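Thiol:disulfide interchange protein DsbA (Pseudomonas aeruginosa, PDB 4ZL8) probably oxidises other proteins in the periplasm by passing its own redox-active disulfide to them, as a thioredoxin-fold member of the DsbA family. Local coordinates at residues E96-H99 with K104-T107; R62-F67 with Q76-L81; I82-E87 with L126-S131; P45-W50 with V58-L63. The protein carries 1 engineered substitution. One frame throughout, in Å; residues are numbered along the deposited sequence.

Contact 1 (E96-H99 with K104-T107); sequences EAIH and KLAT
The apolar part of this contact gathers on one methyl: Leu105 CD1 lies 3.9 Å from Ile98 CG1 and 4.1 Å from Ile98 CD1, so it rests against the end of the isoleucine's longer branch. Leu105 is extended beyond CB, with CD1 anti to CA (chi2 -177°), which carries this methyl to the helix while the other branch turns elsewhere. The Ala97 methyl adds a looser touch, CB to Leu105 CD1 at 4.3 Å. Only 129 Å² is buried in total, and no hydrogen bond joins 96-99 to 104-107.

Within 96-99, Ile98 CG2, on the branch turned from the leucine, sits 3.7 Å above one face of the His99 ring, offset toward its rim. That ring also stacks with Tyr41, and its NE2 is hydrogen-bonded to Tyr35 O.

Polar bonds fix the loop from outside: Lys104 O pairs with His74 NE2, and Thr107 OG1 caps Glu110 N at the start of helix 108-116. The contact thus closes the turn that follows helix 87-99, with Leu105 lodged among Ile98, Met77 and His74 of helix 70-84, and Phe114 of helix 108-116.

Contact 2 (R62-F67 with Q76-L81); sequences RLPALF and QMFLTL
Phe78 and Pro64 have the most surface buried here, 76 and 57 Å², and they meet at about a right angle. Pro64 CD lies 3.6 Å from Phe78 CD2, with Pro64 CG 3.9 Å from the same ring atom. Phe78 points from its helix with CG anti to the backbone N (chi1 172°), which sends the far end of the ring across to the strand. There CZ comes within 3.4 Å of Arg62 O and 3.8 Å of Arg62 CB; both the carbonyl oxygen and Pro64 CD approach the ring obliquely. The axes of strand 62-64 and helix 76-81 pass 8.6 Å apart at 138°. This is the seam of the DsbA fold, where the outermost strand 58-64 of the thioredoxin sheet meets helix 70-84, the first helix of the inserted helical domain. Phe33 on the adjacent strand meets Phe78 edge-to-face. Leu79 supplements the proline, its CG 4.1 Å from Pro64 CG. Of the Arg62 side chain, CB does the touching; the extended chain leads away to salt bridges, NH2 with Glu44 and NE with Glu31. Inside the helix, Gln76 O takes Thr80 N and Thr80 OG1 from opposite faces of its carbonyl plane.

Contact 3 (I82-E87 with L126-S131); sequences ISMGVE and LSTYNS. Engineered in segment 82-87: Ile82 (natural residue Glu).
No flat group takes part where Ser83 and Met84 meet Thr128. The nearest ring in sequence, Tyr129, turns off toward Pro108, Met111 and Thr80, and has Asn130 OD1 at its edge, in plane. A serine, a methionine and a threonine make the contact, which is slight, 106 Å². Thr128 holds CG2 anti to the backbone N and OG1 anti to the carbonyl carbon (chi1 -57°), which sends its branches to different partners: CG2 lies 3.6 Å from Ser83 OG, while OG1 stands 4.1 Å from Met84 CG. A water bridges the two hydroxyls, donating to Thr128 OG1 at 3.0 Å and lying 3.1 Å from Ser83 OG. Ser83 was modelled in two conformers, so both its share of the bridge and its approach to CG2 hold for one conformer and are less certain. Thr128 OG1 is also bonded to Lys124 O, one turn back in its own helix.

Both segments are helix ends. Ser131 OG binds Thr128 O at 2.7 Å, in the carbonyl plane on a lone pair; that oxygen also accepts Ser131 N. Gly85, with positive phi (79°), closes helix 70-84: its N reaches the O of Ile82, an engineered residue replacing Glu, at 2.9 Å, and Val86 N turns back to Leu81 O. This Schellman motif lies beside the end of helix 122-129 in the helical domain typical of DsbA proteins.

Contact 4 (P45-W50 with V58-L63); sequences PTIVPW and VHFVRL
Ile47 reaches Phe60 because its longer branch is stretched out, CG1 anti to the backbone N (chi1 -168°) and CD1 continuing the line (chi2 169°). CD1 arrives 3.8 Å from Phe60 CE1 and 4.0 Å from Phe60 CZ, obliquely to the ring. The same torsion puts the short branch, CG2, between the backbone N and the carbonyl carbon, the crowded position, and from there it lies 4.0 Å from Arg62 NH2.

Trp50 approaches Phe60 more loosely, CZ3 to Phe60 CD1 at 4.2 Å, again oblique, while its NE1 turns away to a hydrogen bond with Asp180 OD1. Toward the strand's C-terminal end, Phe60 CE2 lies 3.9 Å above one face of the Arg62 guanidinium, offset toward the rim, while Arg62 NH1 lies at the edge of the Phe60 ring, in its plane. Val48 meets that cation differently: CG2 lies at the guanidinium edge, near its plane, 3.7 Å from Arg62 NH2. The salt bridges of NH2 with Glu44, just before the segment, and of NE with Glu31 remain alongside these apolar contacts.

No hydrogen bond crosses the contact, and the 11.0 Å between the axes is spanned by side chains alone. Helix 45-50 is kinked where the nitrogens of Pro45, Thr46 and Pro49 make no bond to the preceding turn; the two prolines have no N-H to give. Its signed crossing angle with the strand is -144°. The arrangement is that of a beta-alpha-beta unit, in which helix 38-52 joins parallel strands 27-33 and 58-64; in the thioredoxin fold this helix begins at the CxxC, here Cys37 and Cys40, predicted to form the redox-active disulfide.

Contacts 2 and 4 lie nearest the chain's centre, each about 8 Å from it by centres, yet contact 4 is a surface contact and contact 2 partly buried, whereas contact 1, farther out, is buried. Contacts 2 and 4 share strand 58-64, set against helix 70-84 and helix 38-52 respectively. Arg62 belongs to both, with CB and the carbonyl O serving contact 2 and the guanidinium contact 4. Contacts 1 and 3 sit inside the helical domain. Contact 1 is purely aliphatic and meets contact 2 through Leu105 CD1 and Met77 CE. Contact 3 is more open, with hydroxyls and a water, and joins contact 2 through Gln76 NE2 and Tyr129 O. Aromatic rings dominate only at contacts 2 and 4.

Contact 1 (E96-H99 with K104-T107)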
loop_
_atom_site.group_PDB
_atom_site.type_symbol
_atom_site.label_atom_id
_atom_site.label_comp_id
_atom_site.label_asym_id
_atom_site.label_seq_id
_atom_site.Cartn_x
_atom_site.Cartn_y
_atom_site.Cartn_z
ATOM N N GLU A 96 10.806 1.539 10.460
ATOM C CA GLU A 96 11.577 1.412 11.684
ATOM C C GLU A 96 11.765 2.792 12.342
ATOM O O GLU A 96 11.708 2.912 13.575
ATOM C CB GLU A 96 12.925 0.726 11.418
ATOM C CG GLU A 96 13.521 0.038 12.639
ATOM C CD GLU A 96 12.826 -1.285 13.026
ATOM O OE1 GLU A 96 11.780 -1.674 12.432
ATOM O OE2 GLU A 96 13.337 -1.947 13.951
ATOM N N ALA A 97 11.972 3.821 11.530
ATOM C CA ALA A 97 12.152 5.177 12.075
ATOM C C ALA A 97 10.919 5.604 12.883
ATOM O O ALA A 97 11.022 6.143 13.977
ATOM C CB ALA A 97 12.404 6.162 10.961
ATOM N N ILE A 98 9.756 5.342 12.316
ATOM C CA ILE A 98 8.503 5.785 12.919
ATOM C C ILE A 98 8.145 4.959 14.140
ATOM O O ILE A 98 7.745 5.505 15.151
ATOM C CB ILE A 98 7.392 5.751 11.879
ATOM C CG1 ILE A 98 7.615 6.870 10.863
ATOM C CG2 ILE A 98 6.008 5.885 12.526
ATOM C CD1 ILE A 98 6.761 6.784 9.596
ATOM N N HIS A 99 8.346 3.648 14.087
ATOM C CA HIS A 99 7.861 2.773 15.143
ATOM C C HIS A 99 8.895 2.386 16.174
ATOM O O HIS A 99 8.546 2.049 17.274
ATOM C CB HIS A 99 7.221 1.510 14.559
ATOM C CG HIS A 99 5.995 1.806 13.775
ATOM N ND1 HIS A 99 4.744 1.883 14.355
ATOM C CD2 HIS A 99 5.828 2.110 12.472
ATOM C CE1 HIS A 99 3.859 2.203 13.431
ATOM N NE2 HIS A 99 4.486 2.351 12.279
ATOM N N LYS A 104 8.960 11.337 13.930
ATOM C CA LYS A 104 7.621 11.671 13.464
ATOM C C LYS A 104 7.494 11.781 11.957
ATOM O O LYS A 104 6.437 11.486 11.399
ATOM C CB LYS A 104 7.159 12.973 14.113
ATOM C CG LYS A 104 7.210 12.963 15.628
ATOM C CD LYS A 104 6.360 11.857 16.251
ATOM C CE LYS A 104 6.366 11.940 17.778
ATOM N NZ LYS A 104 5.508 10.891 18.398
ATOM N N LEU A 105 8.576 12.188 11.296
ATOM C CA LEU A 105 8.597 12.392 9.848
ATOM C C LEU A 105 7.359 13.161 9.388
ATOM O O LEU A 105 6.650 12.737 8.487
ATOM C CB LEU A 105 8.736 11.053 9.101
ATOM C CG LEU A 105 9.971 10.227 9.500
ATOM C CD1 LEU A 105 10.054 8.977 8.657
ATOM C CD2 LEU A 105 11.282 11.019 9.392
ATOM N N ALA A 106 7.159 14.325 10.008
ATOM C CA ALA A 106 5.867 15.025 9.956
ATOM C C ALA A 106 5.862 16.232 9.042
ATOM O O ALA A 106 4.802 16.806 8.787
ATOM C CB ALA A 106 5.425 15.430 11.351
ATOM N N THR A 107 7.038 16.622 8.555
ATOM C CA THR A 107 7.155 17.706 7.587
ATOM C C THR A 107 8.155 17.282 6.542
ATOM O O THR A 107 8.983 16.420 6.808
ATOM C CB THR A 107 7.695 18.986 8.219
ATOM O OG1 THR A 107 9.035 18.771 8.691
ATOM C CG2 THR A 107 6.825 19.450 9.379
#

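Contact 2 (R62-F67 with Q76-L81)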
loop_
_atom_site.group_PDB
_atom_site.type_symbol
_atom_site.label_atom_id
_atom_site.label_comp_id
_atom_site.label_asym_id
_atom_site.label_seq_id
_atom_site.Cartn_x
_atom_site.Cartn_y
_atom_site.Cartn_z
ATOM N N ARG A 62 1.599 -1.173 -2.858
ATOM C CA ARG A 62 1.076 -0.524 -1.698
ATOM C C ARG A 62 0.444 0.774 -2.120
ATOM O O ARG A 62 0.921 1.451 -3.026
ATOM C CB ARG A 62 2.153 -0.235 -0.666
ATOM C CG ARG A 62 2.535 -1.451 0.146
ATOM C CD ARG A 62 3.370 -1.063 1.349
ATOM N NE ARG A 62 3.778 -2.268 2.053
ATOM C CZ ARG A 62 4.760 -3.061 1.658
ATOM N NH1 ARG A 62 5.476 -2.761 0.587
ATOM N NH2 ARG A 62 5.032 -4.149 2.367
ATOM N N LEU A 63 -0.640 1.116 -1.447
ATOM C CA LEU A 63 -1.337 2.366 -1.695
ATOM C C LEU A 63 -1.556 3.047 -0.348
ATOM O O LEU A 63 -2.154 2.454 0.545
ATOM C CB LEU A 63 -2.696 2.088 -2.327
ATOM C CG LEU A 63 -3.433 3.319 -2.860
ATOM C CD1 LEU A 63 -2.735 3.923 -4.075
ATOM C CD2 LEU A 63 -4.865 2.889 -3.182
ATOM N N PRO A 64 -1.062 4.281 -0.204
ATOM C CA PRO A 64 -1.253 4.945 1.083
ATOM C C PRO A 64 -2.683 5.397 1.240
ATOM O O PRO A 64 -3.259 5.932 0.299
ATOM C CB PRO A 64 -0.328 6.148 0.982
ATOM C CG PRO A 64 -0.357 6.501 -0.458
ATOM C CD PRO A 64 -0.440 5.173 -1.188
ATOM N N ALA A 65 -3.251 5.196 2.425
ATOM C CA ALA A 65 -4.590 5.663 2.759
ATOM C C ALA A 65 -4.457 7.121 3.169
ATOM O O ALA A 65 -3.762 7.457 4.134
ATOM C CB ALA A 65 -5.183 4.828 3.873
ATOM N N LEU A 66 -5.079 7.995 2.384
ATOM C CA LEU A 66 -4.970 9.434 2.578
ATOM C C LEU A 66 -6.212 9.917 3.315
ATOM O O LEU A 66 -7.089 10.580 2.734
ATOM C CB LEU A 66 -4.798 10.142 1.231
ATOM C CG LEU A 66 -3.626 9.618 0.407
ATOM C CD1 LEU A 66 -3.627 10.285 -0.961
ATOM C CD2 LEU A 66 -2.296 9.829 1.108
ATOM N N PHE A 67 -6.259 9.593 4.599
ATOM C CA PHE A 67 -7.449 9.791 5.424
ATOM C C PHE A 67 -7.327 11.041 6.285
ATOM O O PHE A 67 -8.017 11.180 7.303
ATOM C CB PHE A 67 -7.685 8.560 6.297
ATOM C CG PHE A 67 -8.143 7.352 5.527
ATOM C CD1 PHE A 67 -8.348 7.429 4.154
ATOM C CD2 PHE A 67 -8.372 6.145 6.163
ATOM C CE1 PHE A 67 -8.771 6.334 3.437
ATOM C CE2 PHE A 67 -8.796 5.043 5.439
ATOM C CZ PHE A 67 -8.995 5.140 4.082
ATOM N N GLN A 76 2.091 11.172 1.187
ATOM C CA GLN A 76 2.774 11.989 0.199
ATOM C C GLN A 76 4.280 11.646 0.174
ATOM O O GLN A 76 4.896 11.591 -0.895
ATOM C CB GLN A 76 2.518 13.466 0.475
ATOM C CG GLN A 76 2.932 14.373 -0.677
ATOM C CD GLN A 76 2.369 15.759 -0.575
ATOM O OE1 GLN A 76 1.302 15.974 0.003
ATOM N NE2 GLN A 76 3.078 16.720 -1.140
ATOM N N MET A 77 4.862 11.340 1.329
ATOM C CA MET A 77 6.232 10.843 1.399
ATOM C C MET A 77 6.345 9.526 0.615
ATOM O O MET A 77 7.250 9.362 -0.215
ATOM C CB MET A 77 6.673 10.675 2.864
ATOM C CG MET A 77 8.010 9.938 2.992
ATOM S SD MET A 77 8.685 9.909 4.661
ATOM C CE MET A 77 7.386 9.002 5.505
ATOM N N PHE A 78 5.421 8.597 0.848
ATOM C CA PHE A 78 5.426 7.323 0.124
ATOM C C PHE A 78 5.423 7.548 -1.381
ATOM O O PHE A 78 6.231 6.985 -2.118
ATOM C CB PHE A 78 4.212 6.481 0.507
ATOM C CG PHE A 78 4.048 5.238 -0.326
ATOM C CD1 PHE A 78 4.762 4.092 -0.036
ATOM C CD2 PHE A 78 3.188 5.221 -1.396
ATOM C CE1 PHE A 78 4.623 2.957 -0.804
ATOM C CE2 PHE A 78 3.046 4.082 -2.159
ATOM C CZ PHE A 78 3.769 2.948 -1.848
ATOM N N LEU A 79 4.491 8.375 -1.849
ATOM C CA LEU A 79 4.354 8.587 -3.283
ATOM C C LEU A 79 5.563 9.296 -3.883
ATOM O O LEU A 79 5.949 9.024 -5.008
ATOM C CB LEU A 79 3.070 9.354 -3.610
ATOM C CG LEU A 79 1.797 8.600 -3.296
ATOM C CD1 LEU A 79 0.578 9.516 -3.384
ATOM C CD2 LEU A 79 1.612 7.405 -4.198
ATOM N N THR A 80 6.185 10.172 -3.100
ATOM C CA THR A 80 7.404 10.852 -3.518
ATOM C C THR A 80 8.525 9.835 -3.709
ATOM O O THR A 80 9.244 9.862 -4.712
ATOM C CB THR A 80 7.814 11.942 -2.511
ATOM O OG1 THR A 80 6.804 12.961 -2.507
ATOM C CG2 THR A 80 9.127 12.574 -2.887
ATOM N N LEU A 81 8.663 8.929 -2.748
ATOM C CA LEU A 81 9.701 7.911 -2.823
ATOM C C LEU A 81 9.470 6.958 -3.996
ATOM O O LEU A 81 10.414 6.551 -4.672
ATOM C CB LEU A 81 9.778 7.140 -1.505
ATOM C CG LEU A 81 10.192 7.951 -0.285
ATOM C CD1 LEU A 81 9.977 7.159 0.983
ATOM C CD2 LEU A 81 11.613 8.414 -0.415
#

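Contact 3 (I82-E87 with L126-S131)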
loop_
_atom_site.group_PDB
_atom_site.type_symbol
_atom_site.label_atom_id
_atom_site.label_comp_id
_atom_site.label_asym_id
_atom_site.label_seq_id
_atom_site.Cartn_x
_atom_site.Cartn_y
_atom_site.Cartn_z
ATOM N N ILE A 82 8.213 6.579 -4.231
ATOM C CA ILE A 82 7.880 5.807 -5.432
ATOM C C ILE A 82 8.299 6.532 -6.714
ATOM O O ILE A 82 8.947 5.954 -7.585
ATOM C CB ILE A 82 6.368 5.491 -5.486
ATOM C CG1 ILE A 82 5.988 4.490 -4.401
ATOM C CG2 ILE A 82 5.978 4.962 -6.854
ATOM C CD1 ILE A 82 6.540 3.111 -4.601
ATOM N N SER A 83 7.974 7.815 -6.823
ATOM C CA SER A 83 8.333 8.588 -8.007
ATOM C C SER A 83 9.840 8.619 -8.209
ATOM O O SER A 83 10.343 8.536 -9.349
ATOM C CB SER A 83 7.814 10.021 -7.850
ATOM O OG SER A 83 8.306 10.888 -8.860
ATOM N N MET A 84 10.574 8.732 -7.116
ATOM C CA MET A 84 12.033 8.761 -7.173
ATOM C C MET A 84 12.657 7.394 -7.438
ATOM O O MET A 84 13.853 7.312 -7.700
ATOM C CB MET A 84 12.608 9.303 -5.876
ATOM C CG MET A 84 12.365 10.770 -5.678
ATOM S SD MET A 84 13.044 11.393 -4.140
ATOM C CE MET A 84 14.799 11.411 -4.504
ATOM N N GLY A 85 11.855 6.335 -7.356
ATOM C CA GLY A 85 12.328 4.988 -7.618
ATOM C C GLY A 85 13.085 4.373 -6.453
ATOM O O GLY A 85 13.825 3.412 -6.665
ATOM N N VAL A 86 12.899 4.909 -5.246
ATOM C CA VAL A 86 13.679 4.483 -4.085
ATOM C C VAL A 86 12.848 3.937 -2.922
ATOM O O VAL A 86 13.413 3.589 -1.884
ATOM C CB VAL A 86 14.548 5.636 -3.535
ATOM C CG1 VAL A 86 15.477 6.151 -4.619
ATOM C CG2 VAL A 86 13.678 6.746 -2.980
ATOM N N GLU A 87 11.528 3.847 -3.055
ATOM C CA GLU A 87 10.731 3.448 -1.893
ATOM C C GLU A 87 11.122 2.073 -1.409
ATOM O O GLU A 87 11.228 1.868 -0.201
ATOM C CB GLU A 87 9.225 3.510 -2.164
ATOM C CG GLU A 87 8.366 3.646 -0.900
ATOM C CD GLU A 87 8.081 2.329 -0.206
ATOM O OE1 GLU A 87 8.138 1.267 -0.847
ATOM O OE2 GLU A 87 7.763 2.393 1.014
ATOM N N LEU A 126 12.640 16.991 -1.974
ATOM C CA LEU A 126 11.810 18.161 -1.719
ATOM C C LEU A 126 11.118 18.652 -2.994
ATOM O O LEU A 126 9.928 18.967 -2.953
ATOM C CB LEU A 126 12.641 19.260 -1.062
ATOM C CG LEU A 126 13.113 18.922 0.364
ATOM C CD1 LEU A 126 14.075 19.961 0.846
ATOM C CD2 LEU A 126 11.938 18.820 1.324
ATOM N N SER A 127 11.834 18.736 -4.114
ATOM C CA SER A 127 11.242 19.177 -5.377
ATOM C C SER A 127 10.133 18.224 -5.813
ATOM O O SER A 127 9.074 18.650 -6.282
ATOM C CB SER A 127 12.310 19.259 -6.465
ATOM O OG SER A 127 11.758 19.662 -7.710
ATOM N N THR A 128 10.373 16.924 -5.661
ATOM C CA THR A 128 9.364 15.943 -6.039
ATOM C C THR A 128 8.164 16.015 -5.097
ATOM O O THR A 128 7.017 16.012 -5.521
ATOM C CB THR A 128 9.953 14.505 -6.052
ATOM O OG1 THR A 128 11.063 14.450 -6.943
ATOM C CG2 THR A 128 8.913 13.496 -6.511
ATOM N N TYR A 129 8.420 16.113 -3.796
ATOM C CA TYR A 129 7.345 16.159 -2.821
ATOM C C TYR A 129 6.367 17.281 -3.121
ATOM O O TYR A 129 5.163 17.102 -2.986
ATOM C CB TYR A 129 7.941 16.315 -1.418
ATOM C CG TYR A 129 6.949 16.262 -0.264
ATOM C CD1 TYR A 129 6.683 15.066 0.380
ATOM C CD2 TYR A 129 6.311 17.404 0.192
ATOM C CE1 TYR A 129 5.805 15.006 1.441
ATOM C CE2 TYR A 129 5.426 17.357 1.259
ATOM C CZ TYR A 129 5.171 16.145 1.863
ATOM O OH TYR A 129 4.286 16.081 2.918
ATOM N N ASN A 130 6.885 18.428 -3.530
ATOM C CA ASN A 130 6.079 19.612 -3.776
ATOM C C ASN A 130 5.600 19.730 -5.217
ATOM O O ASN A 130 4.978 20.720 -5.587
ATOM C CB ASN A 130 6.870 20.864 -3.371
ATOM C CG ASN A 130 7.085 20.944 -1.873
ATOM O OD1 ASN A 130 6.166 20.724 -1.100
ATOM N ND2 ASN A 130 8.312 21.235 -1.462
ATOM N N SER A 131 5.871 18.712 -6.026
ATOM C CA SER A 131 5.631 18.808 -7.474
ATOM C C SER A 131 4.168 18.630 -7.873
ATOM O O SER A 131 3.358 18.015 -7.166
ATOM C CB SER A 131 6.445 17.766 -8.231
ATOM O OG SER A 131 5.958 16.444 -8.000
HETATM O O HOH W 1 11.213 12.028 -8.679
#

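Contact 4 (P45-W50 with V58-L63)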
loop_
_atom_site.group_PDB
_atom_site.type_symbol
_atom_site.label_atom_id
_atom_site.label_comp_id
_atom_site.label_asym_id
_atom_site.label_seq_id
_atom_site.Cartn_x
_atom_site.Cartn_y
_atom_site.Cartn_z
ATOM N N PRO A 45 6.354 -8.227 8.542
ATOM C CA PRO A 45 7.147 -9.466 8.431
ATOM C C PRO A 45 6.395 -10.619 7.756
ATOM O O PRO A 45 7.016 -11.599 7.314
ATOM C CB PRO A 45 7.489 -9.815 9.886
ATOM C CG PRO A 45 7.248 -8.562 10.653
ATOM C CD PRO A 45 6.229 -7.758 9.931
ATOM N N THR A 46 5.083 -10.490 7.645
ATOM C CA THR A 46 4.271 -11.502 6.966
ATOM C C THR A 46 4.115 -11.164 5.480
ATOM O O THR A 46 4.378 -12.003 4.611
ATOM C CB THR A 46 2.897 -11.627 7.644
ATOM O OG1 THR A 46 3.083 -12.050 9.007
ATOM C CG2 THR A 46 2.028 -12.656 6.941
ATOM N N ILE A 47 3.731 -9.933 5.178
ATOM C CA ILE A 47 3.389 -9.587 3.809
ATOM C C ILE A 47 4.641 -9.329 2.953
ATOM O O ILE A 47 4.642 -9.612 1.767
ATOM C CB ILE A 47 2.385 -8.393 3.745
ATOM C CG1 ILE A 47 1.842 -8.270 2.323
ATOM C CG2 ILE A 47 3.014 -7.065 4.228
ATOM C CD1 ILE A 47 0.690 -7.336 2.197
ATOM N N VAL A 48 5.718 -8.825 3.539
ATOM C CA VAL A 48 6.905 -8.524 2.739
ATOM C C VAL A 48 7.472 -9.758 2.023
ATOM O O VAL A 48 7.589 -9.751 0.794
ATOM C CB VAL A 48 7.980 -7.779 3.557
ATOM C CG1 VAL A 48 9.307 -7.701 2.778
ATOM C CG2 VAL A 48 7.506 -6.356 3.905
ATOM N N PRO A 49 7.830 -10.821 2.749
ATOM C CA PRO A 49 8.429 -11.926 1.995
ATOM C C PRO A 49 7.449 -12.545 1.000
ATOM O O PRO A 49 7.839 -12.979 -0.092
ATOM C CB PRO A 49 8.830 -12.937 3.076
ATOM C CG PRO A 49 8.025 -12.568 4.292
ATOM C CD PRO A 49 7.727 -11.097 4.194
ATOM N N TRP A 50 6.176 -12.596 1.354
ATOM C CA TRP A 50 5.162 -13.127 0.439
ATOM C C TRP A 50 5.096 -12.301 -0.837
ATOM O O TRP A 50 5.030 -12.840 -1.956
ATOM C CB TRP A 50 3.805 -13.125 1.163
ATOM C CG TRP A 50 2.597 -13.491 0.317
ATOM C CD1 TRP A 50 2.131 -14.740 0.081
ATOM C CD2 TRP A 50 1.705 -12.597 -0.350
ATOM N NE1 TRP A 50 1.000 -14.693 -0.712
ATOM C CE2 TRP A 50 0.723 -13.384 -0.996
ATOM C CE3 TRP A 50 1.640 -11.204 -0.469
ATOM C CZ2 TRP A 50 -0.319 -12.821 -1.748
ATOM C CZ3 TRP A 50 0.600 -10.643 -1.214
ATOM C CH2 TRP A 50 -0.365 -11.456 -1.840
ATOM N N VAL A 58 1.287 -11.295 -11.489
ATOM C CA VAL A 58 0.705 -10.577 -10.364
ATOM C C VAL A 58 1.481 -9.270 -10.174
ATOM O O VAL A 58 2.693 -9.239 -10.279
ATOM C CB VAL A 58 0.781 -11.431 -9.097
ATOM C CG1 VAL A 58 0.309 -10.649 -7.886
ATOM C CG2 VAL A 58 -0.038 -12.702 -9.281
ATOM N N HIS A 59 0.751 -8.197 -9.891
ATOM C CA HIS A 59 1.352 -6.895 -9.588
ATOM C C HIS A 59 0.941 -6.448 -8.189
ATOM O O HIS A 59 -0.210 -6.085 -7.955
ATOM C CB HIS A 59 0.878 -5.881 -10.626
ATOM C CG HIS A 59 1.284 -4.470 -10.359
ATOM N ND1 HIS A 59 2.589 -4.090 -10.128
ATOM C CD2 HIS A 59 0.552 -3.337 -10.350
ATOM C CE1 HIS A 59 2.634 -2.780 -9.945
ATOM N NE2 HIS A 59 1.413 -2.300 -10.090
ATOM N N PHE A 60 1.888 -6.521 -7.263
ATOM C CA PHE A 60 1.671 -6.100 -5.892
ATOM C C PHE A 60 2.036 -4.637 -5.758
ATOM O O PHE A 60 3.106 -4.203 -6.194
ATOM C CB PHE A 60 2.531 -6.921 -4.933
ATOM C CG PHE A 60 2.455 -6.444 -3.516
ATOM C CD1 PHE A 60 1.377 -6.756 -2.727
ATOM C CD2 PHE A 60 3.459 -5.659 -2.998
ATOM C CE1 PHE A 60 1.306 -6.287 -1.421
ATOM C CE2 PHE A 60 3.392 -5.188 -1.710
ATOM C CZ PHE A 60 2.325 -5.493 -0.936
ATOM N N VAL A 61 1.159 -3.883 -5.108
ATOM C CA VAL A 61 1.465 -2.499 -4.821
ATOM C C VAL A 61 0.890 -2.094 -3.489
ATOM O O VAL A 61 -0.119 -2.604 -3.035
ATOM C CB VAL A 61 0.952 -1.578 -5.897
ATOM C CG1 VAL A 61 -0.540 -1.656 -5.962
ATOM C CG2 VAL A 61 1.439 -0.148 -5.672
ATOM N N ARG A 62 1.599 -1.173 -2.858
ATOM C CA ARG A 62 1.076 -0.524 -1.698
ATOM C C ARG A 62 0.444 0.774 -2.120
ATOM O O ARG A 62 0.921 1.451 -3.026
ATOM C CB ARG A 62 2.153 -0.235 -0.666
ATOM C CG ARG A 62 2.535 -1.451 0.146
ATOM C CD ARG A 62 3.370 -1.063 1.349
ATOM N NE ARG A 62 3.778 -2.268 2.053
ATOM C CZ ARG A 62 4.760 -3.061 1.658
ATOM N NH1 ARG A 62 5.476 -2.761 0.587
ATOM N NH2 ARG A 62 5.032 -4.149 2.367
ATOM N N LEU A 63 -0.640 1.116 -1.447
ATOM C CA LEU A 63 -1.337 2.366 -1.695
ATOM C C LEU A 63 -1.556 3.047 -0.348
ATOM O O LEU A 63 -2.154 2.454 0.545
ATOM C CB LEU A 63 -2.696 2.088 -2.327
ATOM C CG LEU A 63 -3.433 3.319 -2.860
ATOM C CD1 LEU A 63 -2.735 3.923 -4.075
ATOM C CD2 LEU A 63 -4.865 2.889 -3.182
#